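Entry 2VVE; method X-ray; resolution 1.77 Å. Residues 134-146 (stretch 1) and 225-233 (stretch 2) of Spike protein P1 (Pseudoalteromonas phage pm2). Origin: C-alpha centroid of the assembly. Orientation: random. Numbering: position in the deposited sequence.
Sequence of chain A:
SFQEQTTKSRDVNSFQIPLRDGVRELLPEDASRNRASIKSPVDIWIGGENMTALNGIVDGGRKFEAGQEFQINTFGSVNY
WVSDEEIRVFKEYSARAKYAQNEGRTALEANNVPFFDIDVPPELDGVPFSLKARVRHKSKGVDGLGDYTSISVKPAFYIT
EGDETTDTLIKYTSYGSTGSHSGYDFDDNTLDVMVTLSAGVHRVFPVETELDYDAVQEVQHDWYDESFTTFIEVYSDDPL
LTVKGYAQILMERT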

# COMPACT_ATOMS: atom_id res chain seq x y z
N ARG A 134 -12.42 -12.82 -35.18
CA ARG A 134 -13.49 -12.84 -36.16
C ARG A 134 -13.34 -11.55 -36.97
O ARG A 134 -13.40 -10.43 -36.43
N VAL A 135 -13.08 -11.71 -38.26
CA VAL A 135 -12.63 -10.60 -39.09
C VAL A 135 -13.60 -10.37 -40.25
O VAL A 135 -13.98 -11.31 -40.95
N ARG A 136 -14.02 -9.12 -40.41
CA ARG A 136 -14.97 -8.77 -41.45
C ARG A 136 -14.34 -7.81 -42.45
O ARG A 136 -13.93 -6.69 -42.11
N HIS A 137 -14.27 -8.26 -43.70
CA HIS A 137 -13.85 -7.41 -44.80
C HIS A 137 -15.07 -6.92 -45.58
O HIS A 137 -15.93 -7.72 -45.95
N LYS A 138 -15.14 -5.62 -45.80
CA LYS A 138 -16.23 -5.04 -46.60
C LYS A 138 -15.66 -3.90 -47.44
O LYS A 138 -15.14 -2.92 -46.89
N SER A 139 -15.74 -4.05 -48.76
CA SER A 139 -15.18 -3.08 -49.70
C SER A 139 -16.23 -2.43 -50.61
O SER A 139 -16.08 -1.28 -51.00
N LYS A 140 -17.29 -3.19 -50.95
CA LYS A 140 -18.34 -2.73 -51.88
C LYS A 140 -18.99 -1.42 -51.43
O LYS A 140 -19.73 -1.39 -50.45
N GLY A 141 -18.71 -0.35 -52.17
CA GLY A 141 -19.27 0.97 -51.87
C GLY A 141 -18.66 1.70 -50.68
O GLY A 141 -19.08 2.81 -50.36
N VAL A 142 -17.68 1.09 -50.02
CA VAL A 142 -17.09 1.68 -48.82
C VAL A 142 -16.14 2.82 -49.21
O VAL A 142 -15.24 2.63 -50.02
N ASP A 143 -16.38 4.00 -48.62
CA ASP A 143 -15.68 5.24 -48.99
C ASP A 143 -15.90 5.57 -50.48
O ASP A 143 -15.18 6.39 -51.06
N GLY A 144 -16.90 4.93 -51.07
CA GLY A 144 -17.24 5.14 -52.48
C GLY A 144 -16.49 4.25 -53.46
O GLY A 144 -16.53 4.49 -54.66
N LEU A 145 -15.81 3.22 -52.94
CA LEU A 145 -15.10 2.25 -53.78
C LEU A 145 -16.08 1.52 -54.70
O LEU A 145 -17.19 1.19 -54.29
N GLY A 146 -15.65 1.27 -55.93
CA GLY A 146 -16.42 0.46 -56.89
C GLY A 146 -16.87 -0.87 -56.32
O GLY A 146 -16.16 -1.48 -55.51
N ASP A 225 -4.88 5.14 -42.34
CA ASP A 225 -6.29 5.38 -42.67
C ASP A 225 -7.10 4.14 -42.31
O ASP A 225 -6.53 3.06 -42.15
N GLU A 226 -8.42 4.29 -42.21
CA GLU A 226 -9.29 3.14 -41.99
C GLU A 226 -9.38 2.26 -43.24
O GLU A 226 -9.59 2.75 -44.35
N SER A 227 -9.15 0.97 -43.04
CA SER A 227 -9.11 -0.02 -44.12
C SER A 227 -10.51 -0.54 -44.41
O SER A 227 -11.50 0.05 -43.98
N PHE A 228 -10.59 -1.63 -45.17
CA PHE A 228 -11.85 -2.34 -45.38
C PHE A 228 -11.98 -3.53 -44.42
O PHE A 228 -12.83 -4.40 -44.62
N THR A 229 -11.16 -3.55 -43.37
CA THR A 229 -11.08 -4.69 -42.46
C THR A 229 -11.50 -4.28 -41.06
O THR A 229 -11.04 -3.26 -40.57
N THR A 230 -12.38 -5.08 -40.44
CA THR A 230 -12.82 -4.85 -39.07
C THR A 230 -12.62 -6.09 -38.20
O THR A 230 -13.04 -7.20 -38.56
N PHE A 231 -11.98 -5.90 -37.04
CA PHE A 231 -11.81 -7.00 -36.07
C PHE A 231 -13.04 -7.09 -35.16
O PHE A 231 -13.05 -6.58 -34.05
N ILE A 232 -14.08 -7.74 -35.68
CA ILE A 232 -15.35 -7.90 -34.97
C ILE A 232 -15.18 -8.39 -33.52
O ILE A 232 -15.77 -7.83 -32.57
N GLU A 233 -14.34 -9.42 -33.34
CA GLU A 233 -14.05 -9.97 -32.03
C GLU A 233 -12.62 -10.51 -32.02
O GLU A 233 -12.21 -11.18 -32.95

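Phe228 is the apolar centre of the contact: its CA-to-CB bond points toward stretch 1, and chi1 m (-56°) sets the ring among the loop residues that follow strand 134-137. Ser139 (p) lays its CB over one ring face, a CH-pi contact 4.2 Å from the ring centroid. Val142 (t) brings CB to 3.8 Å from Phe228 CD1, and Leu145 (chi1 t, chi2 p) reaches Phe228 CZ with CD2, also at 3.8 Å. Along the antiparallel strands, Val135 (t) shares a sheet face with His137, Thr229 and Phe231; its CG1 lies 3.7 Å from Thr229 CG2 and its CG2 4.0 Å from Phe231 CD1. On that face His137 (m) donates from ND1 to Thr229 OG1 at 2.9 Å, a polar link at the imidazole edge. Ile232 (m, m) points toward stretch 1 and meets two arginines, Arg134 extended (t, t, t) and Arg136 bent at chi3 (t, t, m): CG2 is 3.8 Å from Arg134 CD, while CD1 sits over one face of the Arg136 guanidinium, 3.6 Å from NH1. Waters finish the polar edge. Water 1 accepts from Arg134 NH2 (3.2 Å) and donates to Glu233 OE1 (2.7 Å), bridging the two side chains; water 2 donates to Arg136 O (2.8 Å) and hydrogen-bonds Thr230 OG1 (2.7 Å).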

# COMPACT_ATOMS: atom_id res chain seq x y z
CB ARG A 134 -14.86 -12.92 -35.46
CG ARG A 134 -16.06 -12.79 -36.38
CD ARG A 134 -17.38 -12.88 -35.63
NE ARG A 134 -18.50 -12.87 -36.57
CZ ARG A 134 -19.75 -13.18 -36.26
NH1 ARG A 134 -20.69 -13.16 -37.19
NH2 ARG A 134 -20.07 -13.52 -35.01
CB VAL A 135 -11.17 -10.82 -39.62
CG1 VAL A 135 -10.73 -9.68 -40.47
CG2 VAL A 135 -10.19 -10.98 -38.47
CB ARG A 136 -16.24 -8.16 -40.84
CG ARG A 136 -17.34 -7.82 -41.87
CD ARG A 136 -18.61 -7.40 -41.19
NE ARG A 136 -19.10 -8.46 -40.32
CZ ARG A 136 -19.94 -8.26 -39.31
NH1 ARG A 136 -20.38 -7.04 -39.03
NH2 ARG A 136 -20.31 -9.30 -38.56
CB HIS A 137 -12.87 -8.16 -45.71
CG HIS A 137 -11.78 -8.86 -44.96
ND1 HIS A 137 -10.72 -8.18 -44.39
CD2 HIS A 137 -11.56 -10.17 -44.70
CE1 HIS A 137 -9.91 -9.05 -43.81
NE2 HIS A 137 -10.39 -10.26 -43.99
CB LYS A 138 -17.37 -4.55 -45.69
CG LYS A 138 -18.62 -4.06 -46.42
CD LYS A 138 -19.70 -3.69 -45.40
CE LYS A 138 -21.03 -3.37 -46.07
NZ LYS A 138 -20.99 -2.08 -46.82
CB SER A 139 -14.04 -3.68 -50.52
OG SER A 139 -14.47 -4.75 -51.35
CB LYS A 140 -19.42 -3.80 -52.06
CG LYS A 140 -18.94 -5.09 -52.72
CD LYS A 140 -20.07 -6.11 -52.84
CE LYS A 140 -19.71 -7.26 -53.77
NZ LYS A 140 -19.86 -6.89 -55.21
CB VAL A 142 -16.38 0.63 -47.93
CG1 VAL A 142 -15.78 1.28 -46.69
CG2 VAL A 142 -17.37 -0.46 -47.52
CB ASP A 143 -14.18 5.15 -48.66
CG ASP A 143 -13.91 5.03 -47.16
OD1 ASP A 143 -14.85 5.22 -46.35
OD2 ASP A 143 -12.75 4.75 -46.80
CB LEU A 145 -14.34 1.24 -52.91
CG LEU A 145 -13.28 0.36 -53.58
CD1 LEU A 145 -11.91 1.03 -53.56
CD2 LEU A 145 -13.22 -1.00 -52.88
CB ASP A 225 -6.48 5.63 -44.17
CG ASP A 225 -6.09 7.05 -44.61
OD1 ASP A 225 -5.84 7.92 -43.75
OD2 ASP A 225 -6.03 7.27 -45.83
CB GLU A 226 -10.67 3.59 -41.49
CG GLU A 226 -10.62 4.14 -40.06
CD GLU A 226 -11.97 4.18 -39.34
OE1 GLU A 226 -13.01 4.42 -40.00
OE2 GLU A 226 -11.98 3.98 -38.10
CB SER A 227 -8.16 -1.17 -43.77
OG SER A 227 -8.67 -1.98 -42.73
CB PHE A 228 -11.94 -2.83 -46.82
CG PHE A 228 -11.78 -1.73 -47.83
CD1 PHE A 228 -12.82 -0.82 -48.05
CD2 PHE A 228 -10.62 -1.62 -48.57
CE1 PHE A 228 -12.67 0.21 -49.00
CE2 PHE A 228 -10.46 -0.60 -49.51
CZ PHE A 228 -11.49 0.32 -49.72
CB THR A 229 -9.63 -5.25 -42.44
OG1 THR A 229 -9.31 -5.75 -43.75
CG2 THR A 229 -9.46 -6.37 -41.40
CB THR A 230 -14.31 -4.42 -39.01
OG1 THR A 230 -14.52 -3.25 -39.82
CG2 THR A 230 -14.75 -4.12 -37.55
CB PHE A 231 -10.52 -6.84 -35.26
CG PHE A 231 -9.27 -7.05 -36.07
CD1 PHE A 231 -8.61 -8.27 -36.04
CD2 PHE A 231 -8.77 -6.03 -36.87
CE1 PHE A 231 -7.45 -8.48 -36.81
CE2 PHE A 231 -7.62 -6.23 -37.65
CZ PHE A 231 -6.96 -7.45 -37.61
CB ILE A 232 -16.30 -8.83 -35.77
CG1 ILE A 232 -16.62 -8.22 -37.15
CG2 ILE A 232 -17.56 -9.15 -34.98
CD1 ILE A 232 -17.36 -6.88 -37.08
CB GLU A 233 -15.04 -11.11 -31.73
CG GLU A 233 -15.00 -11.62 -30.30
CD GLU A 233 -15.75 -12.93 -30.13
OE1 GLU A 233 -16.28 -13.47 -31.13
OE2 GLU A 233 -15.79 -13.43 -28.98
O HOH W 1 -18.46 -12.45 -32.41
O HOH W 2 -15.00 -4.11 -42.35
O HOH W 3 -10.26 5.47 -44.71